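Local coordinates for fibrinogen binding protein (Staphylococcus aureus subsp. aureus Mu50, PDB 3DOA) that probably binds fibrinogen and, like related NFACT proteins, may take part in ribosome-associated quality control of stalled translation, at residues 30-35 and 51-56; 57-62 and 272-277; 93-98 and 168-173; 2-7 and 200-205. One frame throughout, in Å; residues are numbered along the deposited sequence.

In the fold
Contact 4 (2-7 with 200-205) is buried, its centre about 9 Å from that of the chain, and joins the starts of helices 5-15 and 203-210 through close glycines, apolar packing and a serine–aspartate bond. Contact 3, partly buried and about 11 Å from it between centres, sets a hairpin turn of the five-stranded sheet against the 168-173 loop, chiefly by packing. Contacts 1 and 2, also partly buried, serve the four-stranded sheet: contact 1 ties a turn to the loop before strand 57-61, whereas contact 2 lays the last modelled helix across that strand with a cation-pi stack. Phe55 and Tyr277 touch between them, and Tyr3 OH probably bonds Leu58 O between contacts 2 and 4.

Contact 1: 30-35 and 51-56; sequences DNDTIL and IHPNFS
The imidazole of His52 and the carboxylate of Asp32 meet with their planes nearly perpendicular, 82° apart, and OD2 of Asp32 comes to 3.6 Å from ND1 of His52. One face of the imidazole carries Phe55, whose CD2 stands 3.5 Å above the plane of the His52 ring, displaced toward the rim. On the opposite face the CD of Pro53 lies at a similar height, again off-centre, and the carbonyl carbon of Asn54 is at the edge, in plane. The ring is thus sandwiched by its own loop and turns toward Asp32 at ND1. CG of His52 is anti to the backbone N (chi1 -180°), which sets it beside the carbonyl carbon; CB of His52 lies 4.1 Å from Asp32 CB. The two segments join strands of a four-stranded antiparallel sheet: a type I turn from Asp30 to Thr33 connects strands 22-30 and 33-40, while the loop of residues 51-56 leads from strand 43-50 to strand 57-61. Ile51 N donates to Asp32 O at 2.8 Å, continuing the pairing of Ile34 with Leu49, although the position of that carbonyl oxygen is less certain. Within the turn, Asp30 OD1 is gripped from opposite faces of its carboxylate. Asp32 N reaches it from above the plane at 2.7 Å, closing an Asx turn, and Thr33 OG1 donates from the syn side at 2.6 Å. In the other segment Ser56 N bonds back to His52 O at 2.7 Å, which curls the loop, and the ring of Phe55 goes on to meet that of Tyr277.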
loop_
_atom_site.group_PDB
_atom_site.type_symbol
_atom_site.label_atom_id
_atom_site.label_comp_id
_atom_site.label_asym_id
_atom_site.label_seq_id
_atom_site.Cartn_x
_atom_site.Cartn_y
_atom_site.Cartn_z
ATOM N N ASP A 30 17.175 4.532 8.900
ATOM C CA ASP A 30 18.016 4.806 7.716
ATOM C C ASP A 30 17.361 5.841 6.810
ATOM O O ASP A 30 16.263 6.293 7.095
ATOM C CB ASP A 30 18.277 3.515 6.931
ATOM C CG ASP A 30 17.021 2.952 6.274
ATOM O OD1 ASP A 30 16.026 3.683 6.015
ATOM O OD2 ASP A 30 17.015 1.749 6.015
ATOM N N ASN A 31 17.982 6.162 5.681
ATOM C CA ASN A 31 17.449 7.207 4.819
ATOM C C ASN A 31 16.189 6.879 4.110
ATOM O O ASN A 31 15.648 7.738 3.442
ATOM C CB ASN A 31 18.442 7.572 3.756
ATOM C CG ASN A 31 19.589 8.322 4.306
ATOM O OD1 ASN A 31 20.677 7.736 4.506
ATOM N ND2 ASN A 31 19.362 9.632 4.621
ATOM N N ASP A 32 15.729 5.644 4.228
ATOM C CA ASP A 32 14.595 5.155 3.450
ATOM C C ASP A 32 13.439 4.735 4.340
ATOM O O ASP A 32 12.433 4.253 3.845
ATOM C CB ASP A 32 15.038 3.962 2.587
ATOM C CG ASP A 32 16.011 4.367 1.442
ATOM O OD1 ASP A 32 15.678 5.299 0.649
ATOM O OD2 ASP A 32 17.107 3.738 1.327
ATOM N N THR A 33 13.555 4.927 5.648
ATOM C CA THR A 33 12.635 4.273 6.532
ATOM C C THR A 33 12.225 5.084 7.727
ATOM O O THR A 33 13.072 5.666 8.441
ATOM C CB THR A 33 13.282 3.069 7.110
ATOM O OG1 THR A 33 13.856 2.299 6.053
ATOM C CG2 THR A 33 12.247 2.268 7.874
ATOM N N ILE A 34 10.919 5.089 7.960
ATOM C CA ILE A 34 10.355 5.665 9.146
ATOM C C ILE A 34 9.634 4.593 9.920
ATOM O O ILE A 34 8.828 3.817 9.407
ATOM C CB ILE A 34 9.424 6.875 8.843
ATOM C CG1 ILE A 34 10.256 8.136 8.568
ATOM C CG2 ILE A 34 8.484 7.172 9.973
ATOM C CD1 ILE A 34 11.265 8.480 9.678
ATOM N N LEU A 35 9.959 4.604 11.198
ATOM C CA LEU A 35 9.478 3.694 12.200
ATOM C C LEU A 35 8.620 4.530 13.109
ATOM O O LEU A 35 9.094 5.508 13.681
ATOM C CB LEU A 35 10.699 3.184 12.955
ATOM C CG LEU A 35 10.678 1.738 13.409
ATOM C CD1 LEU A 35 9.789 0.855 12.476
ATOM C CD2 LEU A 35 12.141 1.250 13.521
ATOM N N ILE A 51 10.377 3.604 2.081
ATOM C CA ILE A 51 10.230 4.380 0.876
ATOM C C ILE A 51 11.272 3.766 -0.086
ATOM O O ILE A 51 11.540 4.307 -1.157
ATOM C CB ILE A 51 10.596 5.841 1.293
ATOM C CG1 ILE A 51 10.357 6.936 0.275
ATOM C CG2 ILE A 51 12.150 5.974 1.612
ATOM C CD1 ILE A 51 11.523 8.139 0.504
ATOM N N HIS A 52 11.870 2.635 0.317
ATOM C CA HIS A 52 13.026 2.090 -0.372
ATOM C C HIS A 52 12.673 1.691 -1.830
ATOM O O HIS A 52 11.602 1.097 -2.077
ATOM C CB HIS A 52 13.508 0.887 0.402
ATOM C CG HIS A 52 14.699 0.248 -0.203
ATOM N ND1 HIS A 52 15.983 0.540 0.206
ATOM C CD2 HIS A 52 14.818 -0.605 -1.243
ATOM C CE1 HIS A 52 16.840 -0.145 -0.530
ATOM N NE2 HIS A 52 16.156 -0.844 -1.417
ATOM N N PRO A 53 13.550 2.030 -2.801
ATOM C CA PRO A 53 13.234 1.924 -4.237
ATOM C C PRO A 53 12.838 0.525 -4.684
ATOM O O PRO A 53 11.999 0.346 -5.585
ATOM C CB PRO A 53 14.497 2.373 -4.916
ATOM C CG PRO A 53 15.530 2.353 -3.884
ATOM C CD PRO A 53 14.897 2.568 -2.598
ATOM N N ASN A 54 13.403 -0.472 -4.028
ATOM C CA ASN A 54 12.921 -1.834 -4.228
ATOM C C ASN A 54 11.886 -2.282 -3.257
ATOM O O ASN A 54 10.902 -2.829 -3.688
ATOM C CB ASN A 54 14.104 -2.755 -4.172
ATOM C CG ASN A 54 15.124 -2.386 -5.217
ATOM O OD1 ASN A 54 14.724 -2.071 -6.349
ATOM N ND2 ASN A 54 16.424 -2.367 -4.855
ATOM N N PHE A 55 12.070 -1.979 -1.961
ATOM C CA PHE A 55 11.309 -2.618 -0.887
ATOM C C PHE A 55 10.206 -1.754 -0.303
ATOM O O PHE A 55 9.602 -2.123 0.703
ATOM C CB PHE A 55 12.237 -3.020 0.232
ATOM C CG PHE A 55 13.485 -3.727 -0.231
ATOM C CD1 PHE A 55 13.527 -4.414 -1.417
ATOM C CD2 PHE A 55 14.634 -3.718 0.561
ATOM C CE1 PHE A 55 14.687 -5.041 -1.790
ATOM C CE2 PHE A 55 15.760 -4.338 0.171
ATOM C CZ PHE A 55 15.790 -4.998 -0.989
ATOM N N SER A 56 9.926 -0.618 -0.925
ATOM C CA SER A 56 8.854 0.248 -0.448
ATOM C C SER A 56 7.694 -0.544 0.058
ATOM O O SER A 56 7.290 -1.434 -0.628
ATOM C CB SER A 56 8.311 1.083 -1.583
ATOM O OG SER A 56 8.696 2.413 -1.378
#

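Contact 2: 57-62 and 272-277; sequences RLQLTT and LLDRFY
The guanidinium of Arg57 lies flat on the ring of Tyr277, the planes 18° apart and the centres separated by 4.2 Å, in an off-centre cation-pi stack. NE of Arg57 lies 3.5 Å from CD2 of Tyr277, and the adjoining CD approaches CE2 as closely, while the opposite face of the tyrosine ring is taken by Phe276 CD2, over its centre. The guanidinium is also held at its edge: NE of Arg57 donates in plane to OE1 of Gln59 at 2.8 Å, almost along the C=O axis (170°), and NH1 bonds the carbonyl of Phe55. The same OE1 of Gln59 rests 3.5 Å from CB of Leu273, and CD2 of Leu273 packs against CB of Gln59 at 3.7 Å. At this tight, buried Gln59–Leu273 packing the last modelled helix, 269-276, crosses an outer strand of the four-stranded antiparallel sheet. The axes of segments 57-61 and 272-276 approach to 8.4 Å with a crossing angle of -91°, and Met11 of helix 5-15 touches both Gln59 and Leu273. Toward the solvent side, marked by the exposed Thr62, the packing gives way to polar approaches around Asp274. There OD2 of Asp274 accepts a weak, bent bond from Thr62 N at 3.2 Å, and the modelled separation of OD1 from Thr61 OG1 is too short to be trusted. OG1 of Thr62 is no nearer than 3.7 Å to the OD2 of Asp274.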
loop_
_atom_site.group_PDB
_atom_site.type_symbol
_atom_site.label_atom_id
_atom_site.label_comp_id
_atom_site.label_asym_id
_atom_site.label_seq_id
_atom_site.Cartn_x
_atom_site.Cartn_y
_atom_site.Cartn_z
ATOM N N ARG A 57 7.105 -0.167 1.195
ATOM C CA ARG A 57 6.042 -0.941 1.856
ATOM C C ARG A 57 5.574 -0.340 3.197
ATOM O O ARG A 57 6.216 0.565 3.732
ATOM C CB ARG A 57 6.566 -2.340 2.158
ATOM C CG ARG A 57 7.662 -2.406 3.202
ATOM C CD ARG A 57 8.199 -3.796 3.273
ATOM N NE ARG A 57 9.064 -4.030 4.415
ATOM C CZ ARG A 57 10.343 -3.660 4.487
ATOM N NH1 ARG A 57 10.977 -3.035 3.480
ATOM N NH2 ARG A 57 10.999 -3.948 5.594
ATOM N N LEU A 58 4.504 -0.919 3.761
ATOM C CA LEU A 58 3.902 -0.488 5.018
ATOM C C LEU A 58 3.497 -1.705 5.849
ATOM O O LEU A 58 2.729 -2.564 5.395
ATOM C CB LEU A 58 2.676 0.398 4.736
ATOM C CG LEU A 58 1.709 0.638 5.916
ATOM C CD1 LEU A 58 2.323 1.641 6.964
ATOM C CD2 LEU A 58 0.381 1.123 5.361
ATOM N N GLN A 59 3.980 -1.796 7.073
ATOM C CA GLN A 59 3.673 -2.981 7.807
ATOM C C GLN A 59 3.856 -2.669 9.284
ATOM O O GLN A 59 4.449 -1.642 9.616
ATOM C CB GLN A 59 4.637 -4.072 7.309
ATOM C CG GLN A 59 5.815 -4.363 8.242
ATOM C CD GLN A 59 6.960 -5.127 7.622
ATOM O OE1 GLN A 59 7.481 -4.769 6.572
ATOM N NE2 GLN A 59 7.415 -6.134 8.326
ATOM N N LEU A 60 3.335 -3.509 10.165
ATOM C CA LEU A 60 3.822 -3.563 11.533
ATOM C C LEU A 60 4.979 -4.538 11.571
ATOM O O LEU A 60 4.934 -5.501 10.873
ATOM C CB LEU A 60 2.733 -4.076 12.468
ATOM C CG LEU A 60 1.671 -3.087 12.942
ATOM C CD1 LEU A 60 1.362 -2.076 11.829
ATOM C CD2 LEU A 60 0.458 -3.863 13.356
ATOM N N THR A 61 5.949 -4.350 12.437
ATOM C CA THR A 61 7.042 -5.286 12.491
ATOM C C THR A 61 7.548 -5.533 13.879
ATOM O O THR A 61 7.028 -5.009 14.833
ATOM C CB THR A 61 8.206 -4.788 11.698
ATOM O OG1 THR A 61 9.284 -5.709 11.832
ATOM C CG2 THR A 61 8.641 -3.479 12.224
ATOM N N THR A 62 8.583 -6.350 13.966
ATOM C CA THR A 62 9.260 -6.639 15.212
ATOM C C THR A 62 10.736 -6.380 15.027
ATOM O O THR A 62 11.316 -6.809 14.063
ATOM C CB THR A 62 9.056 -8.039 15.608
ATOM O OG1 THR A 62 7.658 -8.253 15.766
ATOM C CG2 THR A 62 9.726 -8.263 16.905
ATOM N N LEU A 272 4.335 -12.052 7.416
ATOM C CA LEU A 272 4.772 -12.423 6.076
ATOM C C LEU A 272 5.904 -11.500 5.656
ATOM O O LEU A 272 6.973 -11.943 5.298
ATOM C CB LEU A 272 3.592 -12.343 5.105
ATOM C CG LEU A 272 3.853 -12.465 3.595
ATOM C CD1 LEU A 272 4.502 -13.818 3.353
ATOM C CD2 LEU A 272 2.565 -12.252 2.752
ATOM N N LEU A 273 5.665 -10.198 5.756
ATOM C CA LEU A 273 6.684 -9.207 5.417
ATOM C C LEU A 273 7.931 -9.284 6.333
ATOM O O LEU A 273 9.060 -9.261 5.845
ATOM C CB LEU A 273 6.069 -7.803 5.421
ATOM C CG LEU A 273 5.346 -7.223 4.190
ATOM C CD1 LEU A 273 5.118 -8.241 3.102
ATOM C CD2 LEU A 273 4.002 -6.580 4.615
ATOM N N ASP A 274 7.737 -9.377 7.645
ATOM C CA ASP A 274 8.879 -9.464 8.564
ATOM C C ASP A 274 9.910 -10.475 8.007
ATOM O O ASP A 274 11.111 -10.204 7.936
ATOM C CB ASP A 274 8.434 -9.889 9.993
ATOM C CG ASP A 274 8.277 -8.697 10.988
ATOM O OD1 ASP A 274 8.678 -7.562 10.645
ATOM O OD2 ASP A 274 7.779 -8.903 12.138
ATOM N N ARG A 275 9.419 -11.634 7.588
ATOM C CA ARG A 275 10.270 -12.680 7.075
ATOM C C ARG A 275 10.864 -12.275 5.750
ATOM O O ARG A 275 12.071 -12.146 5.598
ATOM C CB ARG A 275 9.450 -13.966 6.924
ATOM C CG ARG A 275 10.238 -15.172 6.471
ATOM C CD ARG A 275 10.138 -15.338 4.972
ATOM N NE ARG A 275 10.255 -16.750 4.599
ATOM C CZ ARG A 275 11.394 -17.380 4.284
ATOM N NH1 ARG A 275 12.571 -16.733 4.263
ATOM N NH2 ARG A 275 11.357 -18.676 3.986
ATOM N N PHE A 276 10.003 -12.040 4.792
ATOM C CA PHE A 276 10.452 -11.775 3.458
ATOM C C PHE A 276 11.537 -10.705 3.308
ATOM O O PHE A 276 12.285 -10.740 2.350
ATOM C CB PHE A 276 9.272 -11.366 2.626
ATOM C CG PHE A 276 9.572 -11.297 1.180
ATOM C CD1 PHE A 276 9.290 -12.368 0.350
ATOM C CD2 PHE A 276 10.124 -10.166 0.631
ATOM C CE1 PHE A 276 9.552 -12.290 -1.010
ATOM C CE2 PHE A 276 10.391 -10.096 -0.714
ATOM C CZ PHE A 276 10.111 -11.141 -1.536
ATOM N N TYR A 277 11.614 -9.724 4.202
ATOM C CA TYR A 277 12.632 -8.677 4.031
ATOM C C TYR A 277 13.706 -8.790 5.028
ATOM O O TYR A 277 14.342 -7.836 5.343
ATOM C CB TYR A 277 12.041 -7.276 4.033
ATOM C CG TYR A 277 11.280 -6.975 2.774
ATOM C CD1 TYR A 277 11.938 -6.661 1.582
ATOM C CD2 TYR A 277 9.902 -6.989 2.776
ATOM C CE1 TYR A 277 11.236 -6.389 0.407
ATOM C CE2 TYR A 277 9.179 -6.710 1.614
ATOM C CZ TYR A 277 9.852 -6.430 0.433
ATOM O OH TYR A 277 9.075 -6.202 -0.677
#

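Contact 3: 93-98 and 168-173; sequences IGNDRR and KINPYD
Asn95 projects from a type II' beta turn, Ile93 to Asp96, and meets Asn170, Pro171 and Tyr172 of the 168-173 loop. The turn connects strands 86-92 and 98-106 of the five-stranded antiparallel sheet. Gly94 occupies its second position with a positive phi, and Asp96 N closes it by bonding to Ile93 O. CB of Asn95 is directed at the loop, and CG, anti to the backbone N (chi1 -170°), carries the amide on between Pro171 and Tyr172. CB comes first, 3.5 Å from OD1 of Asn170. CG follows, 3.9 Å from CE2 of Tyr172, and there the amide divides. OD1 of Asn95 approaches the edge of the Tyr172 ring close to its plane, 3.5 Å from CE2, with amide and ring planes 85° apart. ND2 of Asn95 abuts the CG–CD side of the proline, 3.3 Å from CG of Pro171, and its polar need is met by the carbonyl of Glu199, outside both segments. None of the approaches across the contact is a hydrogen bond: even ND2 of Asn170, 3.1 Å from the backbone N of Asn95, faces another donor. Pro171 is backed by Phe225 and Met229 of helix 220-232, and Tyr172 OH bonds Thr232 OG1 of the same helix. Asn170 instead folds onto its own loop as an Asx turn, OD1 accepting from Tyr172 N at 2.8 Å with the donor tilted 18° from the carbonyl plane.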
loop_
_atom_site.group_PDB
_atom_site.type_symbol
_atom_site.label_atom_id
_atom_site.label_comp_id
_atom_site.label_asym_id
_atom_site.label_seq_id
_atom_site.Cartn_x
_atom_site.Cartn_y
_atom_site.Cartn_z
ATOM N N ILE A 93 -6.231 5.364 -0.729
ATOM C CA ILE A 93 -6.876 6.242 -1.704
ATOM C C ILE A 93 -7.268 5.414 -2.900
ATOM O O ILE A 93 -6.433 4.945 -3.652
ATOM C CB ILE A 93 -6.019 7.441 -2.098
ATOM C CG1 ILE A 93 -5.481 8.128 -0.828
ATOM C CG2 ILE A 93 -6.836 8.414 -2.850
ATOM C CD1 ILE A 93 -6.477 8.364 0.365
ATOM N N GLY A 94 -8.565 5.220 -3.041
ATOM C CA GLY A 94 -9.116 4.353 -4.075
ATOM C C GLY A 94 -8.566 2.960 -3.901
ATOM O O GLY A 94 -8.404 2.449 -2.749
ATOM N N ASN A 95 -8.237 2.380 -5.066
ATOM C CA ASN A 95 -7.428 1.119 -5.120
ATOM C C ASN A 95 -5.929 1.347 -5.408
ATOM O O ASN A 95 -5.249 0.407 -5.704
ATOM C CB ASN A 95 -8.073 0.064 -6.065
ATOM C CG ASN A 95 -7.417 -1.306 -5.965
ATOM O OD1 ASN A 95 -7.245 -1.885 -4.871
ATOM N ND2 ASN A 95 -7.026 -1.828 -7.131
ATOM N N ASP A 96 -5.427 2.575 -5.201
ATOM C CA ASP A 96 -4.059 2.926 -5.537
ATOM C C ASP A 96 -3.150 2.434 -4.459
ATOM O O ASP A 96 -3.617 1.910 -3.477
ATOM C CB ASP A 96 -3.852 4.421 -5.798
ATOM C CG ASP A 96 -2.532 4.690 -6.554
ATOM O OD1 ASP A 96 -1.934 3.692 -7.038
ATOM O OD2 ASP A 96 -2.030 5.848 -6.665
ATOM N N ARG A 97 -1.852 2.524 -4.712
ATOM C CA ARG A 97 -0.802 2.132 -3.765
ATOM C C ARG A 97 -0.347 3.358 -2.856
ATOM O O ARG A 97 0.848 3.772 -2.812
ATOM C CB ARG A 97 0.433 1.564 -4.502
ATOM C CG ARG A 97 0.301 0.307 -5.366
ATOM C CD ARG A 97 1.178 0.488 -6.668
ATOM N NE ARG A 97 1.560 -0.822 -7.205
ATOM C CZ ARG A 97 0.983 -1.520 -8.229
ATOM N NH1 ARG A 97 -0.039 -1.024 -8.955
ATOM N NH2 ARG A 97 1.459 -2.740 -8.556
ATOM N N ARG A 98 -1.349 3.837 -2.116
ATOM C CA ARG A 98 -1.351 5.024 -1.328
ATOM C C ARG A 98 -2.178 4.858 -0.033
ATOM O O ARG A 98 -3.371 4.488 -0.045
ATOM C CB ARG A 98 -1.956 6.130 -2.141
ATOM C CG ARG A 98 -0.990 6.704 -3.091
ATOM C CD ARG A 98 -1.655 7.429 -4.255
ATOM N NE ARG A 98 -2.121 8.776 -3.929
ATOM C CZ ARG A 98 -3.261 9.307 -4.382
ATOM N NH1 ARG A 98 -4.064 8.606 -5.164
ATOM N NH2 ARG A 98 -3.608 10.554 -4.042
ATOM N N LYS A 168 -7.071 5.386 -14.702
ATOM C CA LYS A 168 -7.349 3.987 -14.673
ATOM C C LYS A 168 -8.663 3.870 -13.966
ATOM O O LYS A 168 -9.201 4.853 -13.528
ATOM C CB LYS A 168 -6.274 3.280 -13.886
ATOM C CG LYS A 168 -4.939 3.292 -14.535
ATOM C CD LYS A 168 -4.203 2.031 -14.233
ATOM C CE LYS A 168 -2.739 2.236 -14.185
ATOM N NZ LYS A 168 -2.033 1.537 -15.248
ATOM N N ILE A 169 -9.186 2.663 -13.861
ATOM C CA ILE A 169 -10.452 2.444 -13.216
ATOM C C ILE A 169 -10.252 1.642 -11.967
ATOM O O ILE A 169 -9.318 0.890 -11.859
ATOM C CB ILE A 169 -11.392 1.692 -14.104
ATOM C CG1 ILE A 169 -11.706 2.513 -15.327
ATOM C CG2 ILE A 169 -12.659 1.457 -13.397
ATOM C CD1 ILE A 169 -11.248 1.904 -16.584
ATOM N N ASN A 170 -11.132 1.837 -11.005
ATOM C CA ASN A 170 -11.063 1.108 -9.752
ATOM C C ASN A 170 -11.784 -0.250 -9.980
ATOM O O ASN A 170 -13.004 -0.317 -10.224
ATOM C CB ASN A 170 -11.650 1.904 -8.571
ATOM C CG ASN A 170 -11.390 1.240 -7.183
ATOM O OD1 ASN A 170 -11.460 0.014 -6.998
ATOM N ND2 ASN A 170 -11.074 2.062 -6.207
ATOM N N PRO A 171 -11.007 -1.339 -9.915
ATOM C CA PRO A 171 -11.572 -2.614 -10.107
ATOM C C PRO A 171 -12.696 -2.867 -9.165
ATOM O O PRO A 171 -13.527 -3.720 -9.460
ATOM C CB PRO A 171 -10.425 -3.559 -9.807
ATOM C CG PRO A 171 -9.475 -2.800 -9.119
ATOM C CD PRO A 171 -9.571 -1.453 -9.658
ATOM N N TYR A 172 -12.770 -2.175 -8.044
ATOM C CA TYR A 172 -13.914 -2.424 -7.197
ATOM C C TYR A 172 -15.153 -1.732 -7.697
ATOM O O TYR A 172 -16.195 -2.052 -7.238
ATOM C CB TYR A 172 -13.628 -2.053 -5.768
ATOM C CG TYR A 172 -12.630 -2.956 -5.182
ATOM C CD1 TYR A 172 -13.015 -4.227 -4.753
ATOM C CD2 TYR A 172 -11.302 -2.585 -5.068
ATOM C CE1 TYR A 172 -12.116 -5.129 -4.245
ATOM C CE2 TYR A 172 -10.365 -3.490 -4.539
ATOM C CZ TYR A 172 -10.802 -4.760 -4.138
ATOM O OH TYR A 172 -9.948 -5.664 -3.613
ATOM N N ASP A 173 -15.067 -0.807 -8.647
ATOM C CA ASP A 173 -16.251 -0.015 -9.056
ATOM C C ASP A 173 -16.906 -0.542 -10.324
ATOM O O ASP A 173 -17.720 0.113 -10.968
ATOM C CB ASP A 173 -15.841 1.436 -9.280
ATOM C CG ASP A 173 -15.374 2.136 -7.979
ATOM O OD1 ASP A 173 -15.608 1.673 -6.810
ATOM O OD2 ASP A 173 -14.746 3.205 -8.141
#

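Contact 4: 2-7 and 200-205; sequences AYDGLF and GFSPLI
Gly5 and Gly200 bring the two backbones together, their CA atoms 3.9 Å apart, an approach that the lack of side chains on both permits. Gly5 N bonds Gly200 O beside this point at 2.9 Å, in the carbonyl plane and on a lone pair. In 2-7 the bumps flank Gly5; their partners all follow Gly200. Leu6 pushes its CD1 into a hollow between Ile205 and Phe201, 3.7 Å from CG1 of Ile205 and 4.0 Å from CE1 of Phe201, and crosses the isoleucine at about a right angle. Farther toward the N-terminus, CB of Ala2 meets CD1 of Leu204 at 3.4 Å. Between these apolar patches the carboxylate of Asp4 reaches Ser202, whose OG donates to OD1 at 2.7 Å from the syn side. Met229 of helix 220-232 also touches Leu6 and Phe201, and Tyr252 touches Ser202, Leu204 and Ile205. Asp4 stands before helix 5-15 without capping it. Ser202 OG instead takes a weak bond from Ile205 N at 3.4 Å, a serine N-cap at the start of helix 203-210.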
loop_
_atom_site.group_PDB
_atom_site.type_symbol
_atom_site.label_atom_id
_atom_site.label_comp_id
_atom_site.label_asym_id
_atom_site.label_seq_id
_atom_site.Cartn_x
_atom_site.Cartn_y
_atom_site.Cartn_z
ATOM N N ALA A 2 4.855 -6.374 -6.177
ATOM C CA ALA A 2 3.913 -7.329 -5.471
ATOM C C ALA A 2 3.115 -6.659 -4.366
ATOM O O ALA A 2 2.044 -7.152 -4.004
ATOM C CB ALA A 2 4.618 -8.533 -4.898
ATOM N N TYR A 3 3.628 -5.549 -3.808
ATOM C CA TYR A 3 2.785 -4.604 -3.027
ATOM C C TYR A 3 1.840 -3.776 -3.945
ATOM O O TYR A 3 2.108 -2.693 -4.288
ATOM C CB TYR A 3 3.659 -3.734 -2.129
ATOM C CG TYR A 3 3.057 -3.427 -0.745
ATOM C CD1 TYR A 3 1.842 -2.720 -0.609
ATOM C CD2 TYR A 3 3.711 -3.817 0.415
ATOM C CE1 TYR A 3 1.328 -2.422 0.641
ATOM C CE2 TYR A 3 3.184 -3.549 1.653
ATOM C CZ TYR A 3 1.998 -2.853 1.769
ATOM O OH TYR A 3 1.482 -2.622 3.011
ATOM N N ASP A 4 0.802 -4.434 -4.417
ATOM C CA ASP A 4 -0.362 -3.919 -5.113
ATOM C C ASP A 4 -1.224 -2.910 -4.405
ATOM O O ASP A 4 -1.178 -2.761 -3.169
ATOM C CB ASP A 4 -1.385 -5.065 -5.056
ATOM C CG ASP A 4 -1.124 -6.075 -5.984
ATOM O OD1 ASP A 4 0.016 -6.076 -6.438
ATOM O OD2 ASP A 4 -2.032 -6.851 -6.298
ATOM N N GLY A 5 -2.170 -2.405 -5.182
ATOM C CA GLY A 5 -3.402 -1.922 -4.646
ATOM C C GLY A 5 -4.052 -2.940 -3.744
ATOM O O GLY A 5 -4.291 -2.680 -2.582
ATOM N N LEU A 6 -4.339 -4.126 -4.257
ATOM C CA LEU A 6 -5.120 -5.093 -3.479
ATOM C C LEU A 6 -4.408 -5.547 -2.206
ATOM O O LEU A 6 -5.035 -5.724 -1.157
ATOM C CB LEU A 6 -5.536 -6.268 -4.357
ATOM C CG LEU A 6 -6.190 -5.894 -5.699
ATOM C CD1 LEU A 6 -6.131 -7.100 -6.445
ATOM C CD2 LEU A 6 -7.658 -5.437 -5.654
ATOM N N PHE A 7 -3.099 -5.713 -2.286
ATOM C CA PHE A 7 -2.309 -5.996 -1.091
ATOM C C PHE A 7 -2.487 -4.850 -0.079
ATOM O O PHE A 7 -2.875 -5.069 1.093
ATOM C CB PHE A 7 -0.847 -6.165 -1.456
ATOM C CG PHE A 7 -0.059 -6.747 -0.378
ATOM C CD1 PHE A 7 0.034 -8.120 -0.238
ATOM C CD2 PHE A 7 0.548 -5.943 0.553
ATOM C CE1 PHE A 7 0.773 -8.725 0.820
ATOM C CE2 PHE A 7 1.294 -6.510 1.604
ATOM C CZ PHE A 7 1.412 -7.932 1.737
ATOM N N GLY A 200 -4.128 0.051 -9.352
ATOM C CA GLY A 200 -3.617 -0.850 -8.341
ATOM C C GLY A 200 -3.416 -2.310 -8.687
ATOM O O GLY A 200 -3.088 -3.102 -7.803
ATOM N N PHE A 201 -3.577 -2.683 -9.948
ATOM C CA PHE A 201 -3.264 -4.049 -10.375
ATOM C C PHE A 201 -1.767 -4.303 -10.529
ATOM O O PHE A 201 -0.978 -3.368 -10.632
ATOM C CB PHE A 201 -3.975 -4.373 -11.684
ATOM C CG PHE A 201 -5.371 -4.942 -11.513
ATOM C CD1 PHE A 201 -5.917 -5.200 -10.240
ATOM C CD2 PHE A 201 -6.109 -5.293 -12.641
ATOM C CE1 PHE A 201 -7.178 -5.754 -10.109
ATOM C CE2 PHE A 201 -7.358 -5.836 -12.503
ATOM C CZ PHE A 201 -7.890 -6.066 -11.231
ATOM N N SER A 202 -1.400 -5.579 -10.486
ATOM C CA SER A 202 -0.034 -6.076 -10.711
ATOM C C SER A 202 -0.098 -7.310 -11.615
ATOM O O SER A 202 -1.153 -8.024 -11.672
ATOM C CB SER A 202 0.589 -6.558 -9.412
ATOM O OG SER A 202 -0.312 -7.461 -8.782
ATOM N N PRO A 203 1.040 -7.615 -12.257
ATOM C CA PRO A 203 1.305 -8.849 -12.920
ATOM C C PRO A 203 0.729 -10.057 -12.163
ATOM O O PRO A 203 -0.070 -10.822 -12.722
ATOM C CB PRO A 203 2.812 -8.861 -12.913
ATOM C CG PRO A 203 3.147 -7.507 -13.161
ATOM C CD PRO A 203 2.205 -6.735 -12.365
ATOM N N LEU A 204 1.087 -10.172 -10.891
ATOM C CA LEU A 204 0.615 -11.260 -10.074
ATOM C C LEU A 204 -0.861 -11.439 -10.204
ATOM O O LEU A 204 -1.329 -12.559 -10.534
ATOM C CB LEU A 204 0.953 -11.046 -8.608
ATOM C CG LEU A 204 2.382 -11.410 -8.205
ATOM C CD1 LEU A 204 2.921 -10.709 -6.897
ATOM C CD2 LEU A 204 2.387 -12.920 -8.083
ATOM N N ILE A 205 -1.616 -10.371 -9.970
ATOM C CA ILE A 205 -3.061 -10.541 -9.937
ATOM C C ILE A 205 -3.652 -10.660 -11.360
ATOM O O ILE A 205 -4.577 -11.468 -11.579
ATOM C CB ILE A 205 -3.755 -9.435 -9.101
ATOM C CG1 ILE A 205 -5.170 -9.903 -8.677
ATOM C CG2 ILE A 205 -3.678 -8.062 -9.808
ATOM C CD1 ILE A 205 -5.162 -11.017 -7.612
#